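Local structure of succinate dehydrogenase (Membrane anchor subunit) (Mycolicibacterium smegmatis, 7D6V) at residues F185-G188 with N189-L192; I21-R24 with T25-T28; D92-W95 with F96-M99. The protein probably anchors succinate dehydrogenase in the membrane, where it holds a two-iron, two-sulfur cluster and contributes to a ubiquinone pocket, consistent with passing electrons to the quinone. All coordinates share one frame; numbering follows the deposited sequence.

Contact 1 (F185-G188 with N189-L192)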
loop_
_atom_site.group_PDB
_atom_site.type_symbol
_atom_site.label_atom_id
_atom_site.label_comp_id
_atom_site.label_asym_id
_atom_site.label_seq_id
_atom_site.Cartn_x
_atom_site.Cartn_y
_atom_site.Cartn_z
ATOM N N PHE C 185 36.368 24.834 -39.093
ATOM C CA PHE C 185 35.129 24.721 -38.331
ATOM C C PHE C 185 33.996 25.124 -39.264
ATOM O O PHE C 185 33.977 26.259 -39.744
ATOM C CB PHE C 185 35.188 25.619 -37.093
ATOM C CG PHE C 185 34.031 25.459 -36.158
ATOM C CD1 PHE C 185 33.379 24.248 -36.036
ATOM C CD2 PHE C 185 33.610 26.522 -35.382
ATOM C CE1 PHE C 185 32.325 24.103 -35.168
ATOM C CE2 PHE C 185 32.554 26.383 -34.512
ATOM C CZ PHE C 185 31.910 25.172 -34.405
ATOM N N GLY C 186 33.086 24.201 -39.567
ATOM C CA GLY C 186 32.163 24.460 -40.659
ATOM C C GLY C 186 30.730 23.974 -40.590
ATOM O O GLY C 186 30.143 23.698 -41.639
ATOM N N LEU C 187 30.180 23.804 -39.390
ATOM C CA LEU C 187 28.811 23.342 -39.149
ATOM C C LEU C 187 28.622 21.863 -39.462
ATOM O O LEU C 187 27.785 21.196 -38.842
ATOM C CB LEU C 187 27.809 24.155 -39.975
ATOM C CG LEU C 187 26.331 23.787 -39.852
ATOM C CD1 LEU C 187 25.823 24.019 -38.439
ATOM C CD2 LEU C 187 25.500 24.534 -40.871
ATOM N N GLY C 188 29.503 21.300 -40.286
ATOM C CA GLY C 188 29.584 19.856 -40.361
ATOM C C GLY C 188 30.231 19.318 -39.110
ATOM O O GLY C 188 29.856 18.258 -38.604
ATOM N N ASN C 189 31.182 20.078 -38.568
ATOM C CA ASN C 189 31.731 19.778 -37.258
ATOM C C ASN C 189 30.646 19.824 -36.195
ATOM O O ASN C 189 30.599 18.962 -35.315
ATOM C CB ASN C 189 32.850 20.761 -36.933
ATOM C CG ASN C 189 34.051 20.589 -37.834
ATOM O OD1 ASN C 189 34.437 21.502 -38.555
ATOM N ND2 ASN C 189 34.643 19.405 -37.803
ATOM N N VAL C 190 29.756 20.812 -36.267
ATOM C CA VAL C 190 28.693 20.925 -35.273
ATOM C C VAL C 190 27.776 19.710 -35.337
ATOM O O VAL C 190 27.469 19.087 -34.314
ATOM C CB VAL C 190 27.910 22.233 -35.472
ATOM C CG1 VAL C 190 26.853 22.380 -34.398
ATOM C CG2 VAL C 190 28.853 23.417 -35.461
ATOM N N ILE C 191 27.342 19.344 -36.546
ATOM C CA ILE C 191 26.434 18.208 -36.692
ATOM C C ILE C 191 27.105 16.919 -36.229
ATOM O O ILE C 191 26.530 16.144 -35.454
ATOM C CB ILE C 191 25.939 18.106 -38.146
ATOM C CG1 ILE C 191 25.236 19.401 -38.544
ATOM C CG2 ILE C 191 25.001 16.925 -38.312
ATOM C CD1 ILE C 191 24.849 19.469 -39.988
ATOM N N LEU C 192 28.341 16.679 -36.682
ATOM C CA LEU C 192 29.052 15.459 -36.313
ATOM C C LEU C 192 29.295 15.381 -34.811
ATOM O O LEU C 192 29.106 14.322 -34.201
ATOM C CB LEU C 192 30.379 15.381 -37.064
ATOM C CG LEU C 192 30.359 14.916 -38.517
ATOM C CD1 LEU C 192 31.666 15.258 -39.199
ATOM C CD2 LEU C 192 30.109 13.425 -38.584
#

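Contact 2 (I21-R24 with T25-T28)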
loop_
_atom_site.group_PDB
_atom_site.type_symbol
_atom_site.label_atom_id
_atom_site.label_comp_id
_atom_site.label_asym_id
_atom_site.label_seq_id
_atom_site.Cartn_x
_atom_site.Cartn_y
_atom_site.Cartn_z
ATOM N N ILE C 21 -16.457 -12.282 -20.556
ATOM C CA ILE C 21 -16.453 -11.065 -21.364
ATOM C C ILE C 21 -16.048 -11.437 -22.786
ATOM O O ILE C 21 -14.868 -11.716 -23.035
ATOM C CB ILE C 21 -15.525 -9.987 -20.774
ATOM C CG1 ILE C 21 -15.992 -9.525 -19.391
ATOM C CG2 ILE C 21 -15.388 -8.804 -21.703
ATOM C CD1 ILE C 21 -15.457 -10.306 -18.252
ATOM N N PRO C 22 -16.988 -11.473 -23.752
ATOM C CA PRO C 22 -16.658 -11.860 -25.128
ATOM C C PRO C 22 -16.150 -10.702 -25.982
ATOM O O PRO C 22 -16.537 -10.540 -27.143
ATOM C CB PRO C 22 -17.999 -12.383 -25.653
ATOM C CG PRO C 22 -18.985 -11.490 -24.985
ATOM C CD PRO C 22 -18.423 -11.174 -23.609
ATOM N N GLU C 23 -15.264 -9.892 -25.417
ATOM C CA GLU C 23 -14.650 -8.786 -26.135
ATOM C C GLU C 23 -13.147 -8.845 -25.945
ATOM O O GLU C 23 -12.665 -9.036 -24.825
ATOM C CB GLU C 23 -15.208 -7.428 -25.689
ATOM C CG GLU C 23 -16.663 -7.191 -26.082
ATOM C CD GLU C 23 -17.650 -7.419 -24.957
ATOM O OE1 GLU C 23 -17.266 -8.003 -23.929
ATOM O OE2 GLU C 23 -18.817 -7.004 -25.100
ATOM N N ARG C 24 -12.417 -8.681 -27.047
ATOM C CA ARG C 24 -10.967 -8.810 -27.013
ATOM C C ARG C 24 -10.356 -7.789 -26.061
ATOM O O ARG C 24 -9.448 -8.110 -25.288
ATOM C CB ARG C 24 -10.416 -8.654 -28.429
ATOM C CG ARG C 24 -8.935 -8.829 -28.537
ATOM C CD ARG C 24 -8.612 -10.257 -28.184
ATOM N NE ARG C 24 -9.255 -11.231 -29.058
ATOM C CZ ARG C 24 -8.762 -11.622 -30.226
ATOM N NH1 ARG C 24 -7.601 -11.142 -30.648
ATOM N NH2 ARG C 24 -9.413 -12.514 -30.957
ATOM N N THR C 25 -10.848 -6.554 -26.098
ATOM C CA THR C 25 -10.523 -5.561 -25.086
ATOM C C THR C 25 -11.743 -4.680 -24.875
ATOM O O THR C 25 -12.612 -4.572 -25.744
ATOM C CB THR C 25 -9.299 -4.721 -25.476
ATOM O OG1 THR C 25 -8.782 -4.062 -24.314
ATOM C CG2 THR C 25 -9.661 -3.679 -26.523
ATOM N N LEU C 26 -11.813 -4.066 -23.697
ATOM C CA LEU C 26 -12.861 -3.106 -23.384
ATOM C C LEU C 26 -12.352 -1.672 -23.401
ATOM O O LEU C 26 -13.091 -0.759 -23.024
ATOM C CB LEU C 26 -13.493 -3.425 -22.029
ATOM C CG LEU C 26 -14.494 -4.579 -22.016
ATOM C CD1 LEU C 26 -14.937 -4.882 -20.603
ATOM C CD2 LEU C 26 -15.688 -4.267 -22.893
ATOM N N ARG C 27 -11.114 -1.456 -23.832
ATOM C CA ARG C 27 -10.566 -0.111 -23.905
ATOM C C ARG C 27 -11.252 0.686 -25.007
ATOM O O ARG C 27 -11.586 0.154 -26.068
ATOM C CB ARG C 27 -9.059 -0.168 -24.149
ATOM C CG ARG C 27 -8.270 -0.668 -22.957
ATOM C CD ARG C 27 -6.786 -0.766 -23.251
ATOM N NE ARG C 27 -6.227 0.514 -23.667
ATOM C CZ ARG C 27 -4.931 0.804 -23.656
ATOM N NH1 ARG C 27 -4.051 -0.092 -23.245
ATOM N NH2 ARG C 27 -4.516 1.997 -24.053
ATOM N N THR C 28 -11.463 1.974 -24.746
ATOM C CA THR C 28 -12.153 2.858 -25.673
ATOM C C THR C 28 -11.235 3.895 -26.301
ATOM O O THR C 28 -11.691 4.681 -27.137
ATOM C CB THR C 28 -13.321 3.558 -24.966
ATOM O OG1 THR C 28 -12.830 4.291 -23.837
ATOM C CG2 THR C 28 -14.347 2.547 -24.495
#

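Contact 3 (D92-W95 with F96-M99)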
loop_
_atom_site.group_PDB
_atom_site.type_symbol
_atom_site.label_atom_id
_atom_site.label_comp_id
_atom_site.label_asym_id
_atom_site.label_seq_id
_atom_site.Cartn_x
_atom_site.Cartn_y
_atom_site.Cartn_z
ATOM N N ASP C 92 38.586 -5.054 -52.642
ATOM C CA ASP C 92 37.483 -4.296 -53.217
ATOM C C ASP C 92 36.186 -5.057 -52.991
ATOM O O ASP C 92 36.149 -6.284 -53.125
ATOM C CB ASP C 92 37.695 -4.051 -54.714
ATOM C CG ASP C 92 39.113 -3.623 -55.040
ATOM O OD1 ASP C 92 39.466 -2.456 -54.769
ATOM O OD2 ASP C 92 39.876 -4.456 -55.571
ATOM N N LEU C 93 35.121 -4.328 -52.661
ATOM C CA LEU C 93 33.959 -5.089 -52.218
ATOM C C LEU C 93 32.958 -5.284 -53.352
ATOM O O LEU C 93 32.752 -4.375 -54.164
ATOM C CB LEU C 93 33.275 -4.382 -51.048
ATOM C CG LEU C 93 34.200 -4.050 -49.875
ATOM C CD1 LEU C 93 33.452 -3.312 -48.780
ATOM C CD2 LEU C 93 34.858 -5.310 -49.332
ATOM N N PRO C 94 32.337 -6.468 -53.421
ATOM C CA PRO C 94 31.422 -6.825 -54.527
ATOM C C PRO C 94 29.951 -6.502 -54.278
ATOM O O PRO C 94 29.139 -7.372 -53.976
ATOM C CB PRO C 94 31.662 -8.328 -54.660
ATOM C CG PRO C 94 31.889 -8.765 -53.246
ATOM C CD PRO C 94 32.574 -7.617 -52.531
ATOM N N TRP C 95 29.600 -5.219 -54.313
ATOM C CA TRP C 95 28.232 -4.750 -54.547
ATOM C C TRP C 95 27.218 -5.169 -53.485
ATOM O O TRP C 95 26.105 -4.638 -53.459
ATOM C CB TRP C 95 27.735 -5.196 -55.936
ATOM C CG TRP C 95 27.130 -6.591 -56.028
ATOM C CD1 TRP C 95 27.774 -7.737 -56.403
ATOM C CD2 TRP C 95 25.765 -6.970 -55.776
ATOM N NE1 TRP C 95 26.909 -8.800 -56.378
ATOM C CE2 TRP C 95 25.669 -8.356 -56.000
ATOM C CE3 TRP C 95 24.621 -6.273 -55.379
ATOM C CZ2 TRP C 95 24.477 -9.058 -55.838
ATOM C CZ3 TRP C 95 23.440 -6.973 -55.215
ATOM C CH2 TRP C 95 23.377 -8.349 -55.446
ATOM N N PHE C 96 27.591 -6.068 -52.572
ATOM C CA PHE C 96 26.681 -6.446 -51.500
ATOM C C PHE C 96 27.368 -6.507 -50.148
ATOM O O PHE C 96 26.698 -6.784 -49.149
ATOM C CB PHE C 96 25.977 -7.790 -51.797
ATOM C CG PHE C 96 26.876 -8.996 -51.740
ATOM C CD1 PHE C 96 27.057 -9.691 -50.554
ATOM C CD2 PHE C 96 27.492 -9.470 -52.882
ATOM C CE1 PHE C 96 27.870 -10.808 -50.505
ATOM C CE2 PHE C 96 28.307 -10.583 -52.840
ATOM C CZ PHE C 96 28.494 -11.254 -51.651
ATOM N N ILE C 97 28.670 -6.267 -50.085
ATOM C CA ILE C 97 29.358 -5.986 -48.832
ATOM C C ILE C 97 29.379 -4.471 -48.655
ATOM O O ILE C 97 29.958 -3.773 -49.502
ATOM C CB ILE C 97 30.779 -6.559 -48.831
ATOM C CG1 ILE C 97 30.747 -8.043 -49.195
ATOM C CG2 ILE C 97 31.435 -6.355 -47.477
ATOM C CD1 ILE C 97 29.886 -8.869 -48.276
ATOM N N PRO C 98 28.750 -3.929 -47.619
ATOM C CA PRO C 98 28.825 -2.485 -47.398
ATOM C C PRO C 98 30.234 -2.072 -47.014
ATOM O O PRO C 98 31.006 -2.856 -46.458
ATOM C CB PRO C 98 27.835 -2.248 -46.253
ATOM C CG PRO C 98 27.778 -3.545 -45.536
ATOM C CD PRO C 98 28.002 -4.620 -46.557
ATOM N N MET C 99 30.570 -0.822 -47.327
ATOM C CA MET C 99 31.915 -0.334 -47.049
ATOM C C MET C 99 32.227 -0.321 -45.558
ATOM O O MET C 99 33.403 -0.290 -45.184
ATOM C CB MET C 99 32.100 1.060 -47.645
ATOM C CG MET C 99 32.794 1.051 -48.994
ATOM S SD MET C 99 33.495 2.647 -49.429
ATOM C CE MET C 99 33.723 2.444 -51.190
#

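Contact 1 (F185-G188 with N189-L192)
The backbone turns into a helix here: Leu187, at the N-cap position with positive phi (72°), leads into helix 188-204, and its CA lies 4.6 Å from the CA of Val190. The first two helical bonds follow at once, Ile191 N to Leu187 O at 3.0 Å and Leu192 N to Gly188 O at 2.9 Å. Ahead of them, Asn189 reaches back along the chain. Its OD1 takes the backbone N-H of Gly186 on a lone pair, in the plane of the amide, at 3.2 Å between Gly186 N and OD1; the N-H...O angle of 138° makes this a bent bond. ND2 of the same amide donates to Ala176 O, so both ends of the side chain are engaged: OD1 ties the helix start to Gly186 in the loop before it, ND2 to Ala176, just after helix 155-175.

Phe185 swings its ring over to the same turn. With CG anti to the backbone N (chi1 -173°), the ring lies beside the Asn189 side chain, whose CB meets the ring edge in its plane, 3.6 Å from CD1. Farther out along the ring, CE1 and CZ pack against a single branch of Val190, CG2. Arg270, near the C terminus, makes a cation-pi contact with this phenyl group. At the end of this first turn, Ile191 and Leu192 pack on helix 240-264, which joins the new helix to its neighbour in the bundle. Leu187 sends its CD1 toward the flank of Val190 and comes to rest 4.0 Å from Val190 CB.

Contact 2 (I21-R24 with T25-T28)
Glu23 N reaches back to Ile21 O at 3.0 Å, a weak bond that closes a loose inverse gamma turn round Pro22; no hydrogen bond joins 21-24 to 25-28. Ile21 and Glu23 both point their side chains toward the segment 25-28, and Leu26 meets the two of them with separate methyls. Its CD1 lies 4.1 Å from Ile21 CG2, the two side chains crossing at about a right angle, while CD2 is 4.2 Å from Glu23 OE1, a loose approach of a methyl to a carboxylate. Leu26 gets there because its CG stands anti to its own carbonyl carbon (chi1 -78°), which turns the isopropyl end back along the chain. Thr25 directs its CB away from Ile21-Arg24, and its OG1 is hydrogen-bonded to Ala133 O in the loop between helices 115-124 and 147-150. Across the subunit boundary, Arg93 of the iron-sulfur subunit donates through NH2 to Glu23 O and packs on Ile21; Thr90 of that subunit touches Leu26. The Ile21-Leu26 pair sits in an irregular N-terminal segment that lies against the iron-sulfur subunit, ahead of helix 33-55.

Contact 3 (D92-W95 with F96-M99)
Phe96 comes directly after Trp95 yet turns the edge of its ring to the indole face. The pair is a T-shaped (edge-to-face) stack: the edge of the phenyl ring faces the five-membered ring of Trp95, with centroids 5.2 Å apart and planes at 74°. At the base of the ring, Phe96 CB stands over the six-membered part of the indole as a CH-pi contact, 4.1 Å from that centroid and only 11° off its normal. In both residues CG sits between the backbone N and the carbonyl carbon (chi1 85° in Trp95), which brings the two rings together. Farther along the same edge of the phenyl ring, Phe96 CE2 meets Pro94 CG at 4.0 Å.

Ile97 points its CB toward 92-95. Its two branches divide the work: CG1 leans on Pro94 CD at 3.8 Å, and CG2 faces both methyls of Leu93, 3.9 Å from CD1. The Leu93 and Ile97 side chains cross at about a right angle.

Pro98 offers mainly its carbonyl, whose O lies near Leu93 CD1, while its CB points away. Met99 closes the row loosely, CG 4.4 Å from the same Leu93 CD1; otherwise it packs on Tyr59, Tyr71 and Cys79 from nearby loops.

Leu93 lies on the inner side of a chain reversal. Leu93 CA stands 5.8 Å from Ile97 CA, with Pro94 and the positive phi of Trp95 between them. By that spacing the bend is an open alpha-turn without the i to i+4 hydrogen bond, with an inverse-gamma-like bend at Pro94, in the long loop between strand 66-67 and helix 104-112.

How the contacts relate
From the N terminus, contact 2 comes first, in the segment before helix 33-55, where it lies against the iron-sulfur subunit. Contact 3 follows as a bend in the long loop between strand 66-67 and helix 104-112, and contact 1 is the first turn of helix 188-204 with the residues just ahead of it. All three are local and in series, and none encloses or crosses another. Contacts 1 and 2 lie on opposite sides of the chain's centre, their own centres 53 Å apart. Contacts 1 and 3 are closer, with nearest atoms about 15 Å apart, but do not touch. Among the three, contact 1 reaches helix 240-264 of the bundle.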